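PDB 4CVU: beta-mannosidase from Trichoderma harzianum, which probably hydrolyses terminal beta-linked mannose residues from the non-reducing ends of mannan- and glycan-derived sugars, as a family 2 glycoside hydrolase. Local coordinates for residues Thr469-Val472 and Arg473-Asn476; Phe522-Leu525 and Ala526-His530. All coordinates share one frame; numbering follows the deposited sequence.

Interaction 1: Thr469-Val472 and Arg473-Asn476. With MAN (alpha-D-mannopyranose), chain E; MAN (alpha-D-mannopyranose), chain B.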
loop_
_atom_site.group_PDB
_atom_site.type_symbol
_atom_site.label_atom_id
_atom_site.label_comp_id
_atom_site.label_asym_id
_atom_site.label_seq_id
_atom_site.Cartn_x
_atom_site.Cartn_y
_atom_site.Cartn_z
ATOM N N THR A 469 38.277 14.180 17.086
ATOM C CA THR A 469 39.600 14.163 16.459
ATOM C C THR A 469 39.601 13.469 15.084
ATOM O O THR A 469 40.136 13.994 14.103
ATOM C CB THR A 469 40.643 13.460 17.382
ATOM O OG1 THR A 469 40.709 14.133 18.656
ATOM C CG2 THR A 469 42.006 13.477 16.731
ATOM N N TYR A 470 38.977 12.306 15.010
ATOM C CA TYR A 470 38.861 11.584 13.737
ATOM C C TYR A 470 38.102 12.399 12.650
ATOM O O TYR A 470 38.575 12.590 11.540
ATOM C CB TYR A 470 38.144 10.255 13.950
ATOM C CG TYR A 470 37.846 9.543 12.644
ATOM C CD1 TYR A 470 38.882 9.086 11.845
ATOM C CD2 TYR A 470 36.534 9.361 12.192
ATOM C CE1 TYR A 470 38.635 8.449 10.644
ATOM C CE2 TYR A 470 36.263 8.712 10.991
ATOM C CZ TYR A 470 37.311 8.258 10.217
ATOM O OH TYR A 470 37.083 7.616 9.024
ATOM N N ASN A 471 36.910 12.879 12.993
ATOM C CA ASN A 471 36.085 13.579 11.999
ATOM C C ASN A 471 36.593 14.976 11.615
ATOM O O ASN A 471 36.560 15.316 10.428
ATOM C CB ASN A 471 34.652 13.604 12.450
ATOM C CG ASN A 471 34.016 12.239 12.363
ATOM O OD1 ASN A 471 33.771 11.722 11.272
ATOM N ND2 ASN A 471 33.756 11.631 13.526
ATOM N N VAL A 472 37.082 15.764 12.582
ATOM C CA VAL A 472 37.719 17.068 12.273
ATOM C C VAL A 472 38.909 16.888 11.319
ATOM O O VAL A 472 39.034 17.622 10.318
ATOM C CB VAL A 472 38.156 17.835 13.536
ATOM C CG1 VAL A 472 39.172 18.917 13.190
ATOM C CG2 VAL A 472 36.962 18.479 14.231
ATOM N N ARG A 473 39.768 15.911 11.615
ATOM C CA ARG A 473 40.917 15.590 10.733
ATOM C C ARG A 473 40.474 15.087 9.361
ATOM O O ARG A 473 41.016 15.527 8.333
ATOM C CB ARG A 473 41.871 14.561 11.377
ATOM C CG ARG A 473 42.670 15.092 12.553
ATOM C CD ARG A 473 43.439 13.981 13.275
ATOM N NE ARG A 473 44.592 13.458 12.516
ATOM C CZ ARG A 473 45.717 14.143 12.290
ATOM N NH1 ARG A 473 45.854 15.401 12.726
ATOM N NH2 ARG A 473 46.715 13.579 11.617
ATOM N N ARG A 474 39.494 14.179 9.361
ATOM C CA ARG A 474 38.959 13.590 8.116
ATOM C C ARG A 474 38.406 14.642 7.153
ATOM O O ARG A 474 38.672 14.583 5.960
ATOM C CB ARG A 474 37.883 12.531 8.433
ATOM C CG ARG A 474 37.238 11.860 7.211
ATOM C CD ARG A 474 36.262 10.729 7.586
ATOM N NE ARG A 474 35.110 11.220 8.326
ATOM C CZ ARG A 474 33.996 11.713 7.769
ATOM N NH1 ARG A 474 33.855 11.752 6.451
ATOM N NH2 ARG A 474 33.020 12.161 8.536
ATOM N N LEU A 475 37.655 15.595 7.702
ATOM C CA LEU A 475 36.841 16.523 6.899
ATOM C C LEU A 475 37.519 17.835 6.548
ATOM O O LEU A 475 37.060 18.531 5.645
ATOM C CB LEU A 475 35.527 16.811 7.623
ATOM C CG LEU A 475 34.570 15.612 7.661
ATOM C CD1 LEU A 475 33.366 15.906 8.554
ATOM C CD2 LEU A 475 34.090 15.264 6.268
ATOM N N ASN A 476 38.643 18.141 7.225
ATOM C CA ASN A 476 39.251 19.470 7.184
ATOM C C ASN A 476 39.664 19.967 5.798
ATOM O O ASN A 476 39.682 21.161 5.552
ATOM C CB ASN A 476 40.487 19.537 8.095
ATOM C CG ASN A 476 40.873 20.952 8.404
ATOM O OD1 ASN A 476 40.144 21.675 9.075
ATOM N ND2 ASN A 476 41.995 21.374 7.874
HETATM C C1 MAN E . 46.050 11.388 18.878
HETATM C C2 MAN E . 46.564 9.967 18.959
HETATM C C3 MAN E . 47.867 9.860 18.178
HETATM C C4 MAN E . 47.719 10.465 16.768
HETATM C C5 MAN E . 47.008 11.809 16.774
HETATM C C6 MAN E . 46.703 12.282 15.356
HETATM O O2 MAN E . 45.613 9.085 18.376
HETATM O O3 MAN E . 48.214 8.495 18.057
HETATM O O4 MAN E . 48.987 10.702 16.187
HETATM O O5 MAN E . 45.841 11.748 17.518
HETATM O O6 MAN E . 45.931 11.354 14.630
HETATM C C1 MAN B . 44.808 8.399 19.345
HETATM C C2 MAN B . 44.006 7.331 18.622
HETATM C C3 MAN B . 42.993 7.986 17.689
HETATM C C4 MAN B . 42.105 8.958 18.448
HETATM C C5 MAN B . 42.962 9.927 19.267
HETATM C C6 MAN B . 42.141 10.792 20.214
HETATM O O2 MAN B . 43.319 6.566 19.577
HETATM O O3 MAN B . 42.237 6.994 17.060
HETATM O O4 MAN B . 41.354 9.708 17.499
HETATM O O5 MAN B . 43.935 9.251 20.060
HETATM O O6 MAN B . 42.975 11.797 20.789
HETATM O O HOH W 1 37.847 20.099 10.128
#
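The last two turns of helix 458-475, in the beta-alpha-beta unit formed with strands 442-446 and 481-485, carry a side-on grip between Asn-471 and Arg-474. The amide oxygen Asn-471 OD1 accepts from Arg-474 NH2 at 2.9 Å and, less straight, from Arg-474 NE at 3.3 Å. OD1 lies in the guanidinium plane and takes both N-H groups of one edge; the amide itself stands almost perpendicular, 89° away. Arg-474 runs extended and then bends at chi3 (64°), turning NE and NH2 back to the preceding turn. The extended start of the chain leaves Arg-474 CD 3.5 Å from OH of Tyr-470, whose ring slants across the arginine. Two further hydrogen bonds, Arg-474 NH1 to Leu-428 O and Asn-471 ND2 to Phe-132 O, tie the pair to nearby loops.

On another face of the helix, Thr-469 CG2 lies beside the aliphatic part of Arg-473, 3.8 Å from CD. The guanidinium beyond is covered on one face by a mannose of a protein-attached glycan (chain E), with C6 of that sugar 3.6 Å above its plane. NE forms a salt bridge with Asp-259 and NH1 bonds to Asn-528 OD1 of helix 506-528, which helps hold the guanidinium under the sugar.

Regular helical bonds include Arg-474 N to Tyr-470 O at 2.8 Å. Near the helix end a water donates to both Val-472 O and Asn-476 OD1, and OD1 also hydrogen-bonds with Ser-529 OG. Val-472 packs on Leu-525 and Asn-528 of helix 506-528 and, together with Leu-475, on Trp-484 of strand 481-485; Arg-473 and Arg-474 touch Asn-230 of strand 227-237.

Interaction 2: Phe522-Leu525 and Ala526-His530. With MAN (alpha-D-mannopyranose), chain C; NAG (2-acetamido-2-deoxy-beta-D-glucopyranose), chain D; NAG (2-acetamido-2-deoxy-beta-D-glucopyranose), chain F.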
loop_
_atom_site.group_PDB
_atom_site.type_symbol
_atom_site.label_atom_id
_atom_site.label_comp_id
_atom_site.label_asym_id
_atom_site.label_seq_id
_atom_site.Cartn_x
_atom_site.Cartn_y
_atom_site.Cartn_z
ATOM N N PHE A 522 36.968 22.788 21.584
ATOM C CA PHE A 522 37.656 23.867 20.838
ATOM C C PHE A 522 39.158 23.613 20.752
ATOM O O PHE A 522 39.780 23.899 19.735
ATOM C CB PHE A 522 37.421 25.262 21.438
ATOM C CG PHE A 522 38.065 26.386 20.646
ATOM C CD1 PHE A 522 37.789 26.539 19.295
ATOM C CD2 PHE A 522 38.930 27.294 21.255
ATOM C CE1 PHE A 522 38.344 27.572 18.548
ATOM C CE2 PHE A 522 39.500 28.330 20.521
ATOM C CZ PHE A 522 39.215 28.466 19.161
ATOM N N ASN A 523 39.752 23.116 21.845
ATOM C CA ASN A 523 41.175 22.733 21.804
ATOM C C ASN A 523 41.450 21.650 20.796
ATOM O O ASN A 523 42.382 21.758 20.052
ATOM C CB ASN A 523 41.717 22.328 23.179
ATOM C CG ASN A 523 42.331 23.499 23.881
ATOM O OD1 ASN A 523 43.369 23.988 23.436
ATOM N ND2 ASN A 523 41.691 23.992 24.946
ATOM N N VAL A 524 40.591 20.636 20.738
ATOM C CA VAL A 524 40.759 19.557 19.736
ATOM C C VAL A 524 40.671 20.084 18.298
ATOM O O VAL A 524 41.502 19.737 17.445
ATOM C CB VAL A 524 39.744 18.423 19.918
ATOM C CG1 VAL A 524 39.799 17.444 18.748
ATOM C CG2 VAL A 524 40.000 17.666 21.204
ATOM N N LEU A 525 39.698 20.934 18.004
ATOM C CA LEU A 525 39.595 21.524 16.655
ATOM C C LEU A 525 40.816 22.399 16.310
ATOM O O LEU A 525 41.371 22.310 15.197
ATOM C CB LEU A 525 38.353 22.390 16.525
ATOM C CG LEU A 525 38.236 23.197 15.226
ATOM C CD1 LEU A 525 38.298 22.297 14.001
ATOM C CD2 LEU A 525 36.929 23.968 15.226
ATOM N N ALA A 526 41.152 23.291 17.241
ATOM C CA ALA A 526 42.303 24.173 17.073
ATOM C C ALA A 526 43.633 23.407 16.898
ATOM O O ALA A 526 44.496 23.831 16.122
ATOM C CB ALA A 526 42.413 25.175 18.220
ATOM N N ALA A 527 43.762 22.278 17.566
ATOM C CA ALA A 527 44.914 21.420 17.375
ATOM C C ALA A 527 45.013 20.888 15.947
ATOM O O ALA A 527 46.105 20.611 15.461
ATOM C CB ALA A 527 44.860 20.269 18.349
ATOM N N ASN A 528 43.874 20.731 15.274
ATOM C CA ASN A 528 43.825 20.059 13.953
ATOM C C ASN A 528 43.377 20.916 12.774
ATOM O O ASN A 528 43.281 20.418 11.642
ATOM C CB ASN A 528 42.963 18.797 14.081
ATOM C CG ASN A 528 43.665 17.713 14.895
ATOM O OD1 ASN A 528 44.539 17.017 14.389
ATOM N ND2 ASN A 528 43.278 17.573 16.151
ATOM N N SER A 529 43.140 22.198 13.024
ATOM C CA SER A 529 42.697 23.128 11.978
ATOM C C SER A 529 42.973 24.576 12.365
ATOM O O SER A 529 42.604 24.992 13.467
ATOM C CB SER A 529 41.167 22.967 11.734
ATOM O OG SER A 529 40.763 23.698 10.591
ATOM N N HIS A 530 43.615 25.330 11.468
ATOM C CA HIS A 530 43.787 26.796 11.622
ATOM C C HIS A 530 42.724 27.565 10.805
ATOM O O HIS A 530 42.563 28.768 10.986
ATOM C CB HIS A 530 45.193 27.265 11.164
ATOM C CG HIS A 530 46.327 26.710 11.973
ATOM N ND1 HIS A 530 46.604 27.127 13.257
ATOM C CD2 HIS A 530 47.264 25.779 11.669
ATOM C CE1 HIS A 530 47.652 26.462 13.716
ATOM N NE2 HIS A 530 48.073 25.641 12.771
HETATM C C1 MAN C . 47.578 21.951 25.371
HETATM C C2 MAN C . 46.762 22.529 26.516
HETATM C C3 MAN C . 45.643 23.451 25.990
HETATM C C4 MAN C . 46.304 24.550 25.154
HETATM C C5 MAN C . 47.080 23.876 24.018
HETATM C C6 MAN C . 47.796 24.855 23.109
HETATM O O2 MAN C . 47.704 23.295 27.299
HETATM O O3 MAN C . 44.929 24.054 27.074
HETATM O O4 MAN C . 45.320 25.513 24.723
HETATM O O5 MAN C . 48.087 23.004 24.544
HETATM O O6 MAN C . 48.528 24.128 22.110
HETATM C C1 NAG D . 49.988 20.854 11.158
HETATM C C2 NAG D . 50.535 21.844 12.184
HETATM C C3 NAG D . 50.940 21.102 13.441
HETATM C C4 NAG D . 49.738 20.310 13.993
HETATM C C5 NAG D . 49.156 19.438 12.882
HETATM C C6 NAG D . 47.856 18.718 13.227
HETATM C C7 NAG D . 51.601 23.847 11.264
HETATM C C8 NAG D . 52.836 24.441 10.646
HETATM N N2 NAG D . 51.656 22.563 11.589
HETATM O O3 NAG D . 51.376 22.052 14.380
HETATM O O4 NAG D . 50.150 19.477 15.058
HETATM O O5 NAG D . 48.883 20.203 11.737
HETATM O O6 NAG D . 47.577 17.819 12.166
HETATM O O7 NAG D . 50.616 24.557 11.447
HETATM C C1 NAG F . 49.353 19.591 16.242
HETATM C C2 NAG F . 49.436 18.330 17.110
HETATM C C3 NAG F . 48.562 18.500 18.333
HETATM C C4 NAG F . 48.864 19.798 19.042
HETATM C C5 NAG F . 48.845 20.968 18.054
HETATM C C6 NAG F . 49.216 22.298 18.721
HETATM C C7 NAG F . 49.934 16.435 15.647
HETATM C C8 NAG F . 49.435 15.246 14.882
HETATM N N2 NAG F . 49.070 17.150 16.360
HETATM O O3 NAG F . 48.815 17.467 19.252
HETATM O O4 NAG F . 47.865 20.095 20.000
HETATM O O5 NAG F . 49.716 20.725 16.982
HETATM O O6 NAG F . 50.413 22.125 19.484
HETATM O O7 NAG F . 51.138 16.690 15.597
#
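Asn-528 reaches back one turn to Val-524 with its side chain: ND2 donates to Val-524 O at 3.1 Å, nearly straight at 164°. With CG set beside its own backbone N (chi1 -71°), the amide folds back along the helix, and Val-524 O lies close to the plane of the Asn-528 amide; OD1 turns instead to Arg-473 NH1 of helix 458-475. The backbone N of Asn-528 makes just a weak bond to Val-524 O and a better one, 3.0 Å, to Leu-525 O, which it approaches from above the carbonyl plane. Earlier in the turn the bonding is regular alpha-helical: Ala-526 N to Phe-522 O and Ala-527 N to Asn-523 O. The mix of i to i-3 and i to i-4 bonds marks the tightening C-terminal turn of helix 506-528.

Apolar contact is slight. Leu-525 CD1 lies 3.7 Å from Ser-529 CB, while Leu-525 and Val-524 also pack on helix 458-475.

A glycan attached to the protein also lies against this helix end. A mannose (chain C) donates from O4 to Asn-523 OD1 at 2.8 Å, while Asn-523 ND2 bonds to Thr-519 O. The methyl CB of Ala-527 sits 3.4 Å from O4 of one N-acetylglucosamine (chain F). His-530 NE2 makes a weak bond, 3.1 Å long, to the acetamide oxygen O7 of another (chain D), which meets the imidazole at its edge.

How the interactions relate
Interactions 1 and 2 lie on neighbouring helices, 458-475 and 506-528, their centres about 10 Å apart. Two probable hydrogen bonds join them: Arg-473 NH1 to Asn-528 OD1 at 2.7 Å, and one between Asn-476 OD1 and Ser-529 OG at 2.6 Å. Apolar packing continues the interface, with Val-472 CG1 at 3.6 Å from Leu-525 CD1. Asn-528 thus spends its ND2 within its own helix and its OD1 across to the other. Both interactions line the same protein-attached glycan, and Arg-473 NH1 also bonds to an N-acetylglucosamine O6, so NH1 of this arginine bonds both to the neighbouring helix and to the sugar chain. These glycan contacts are not a substrate pocket.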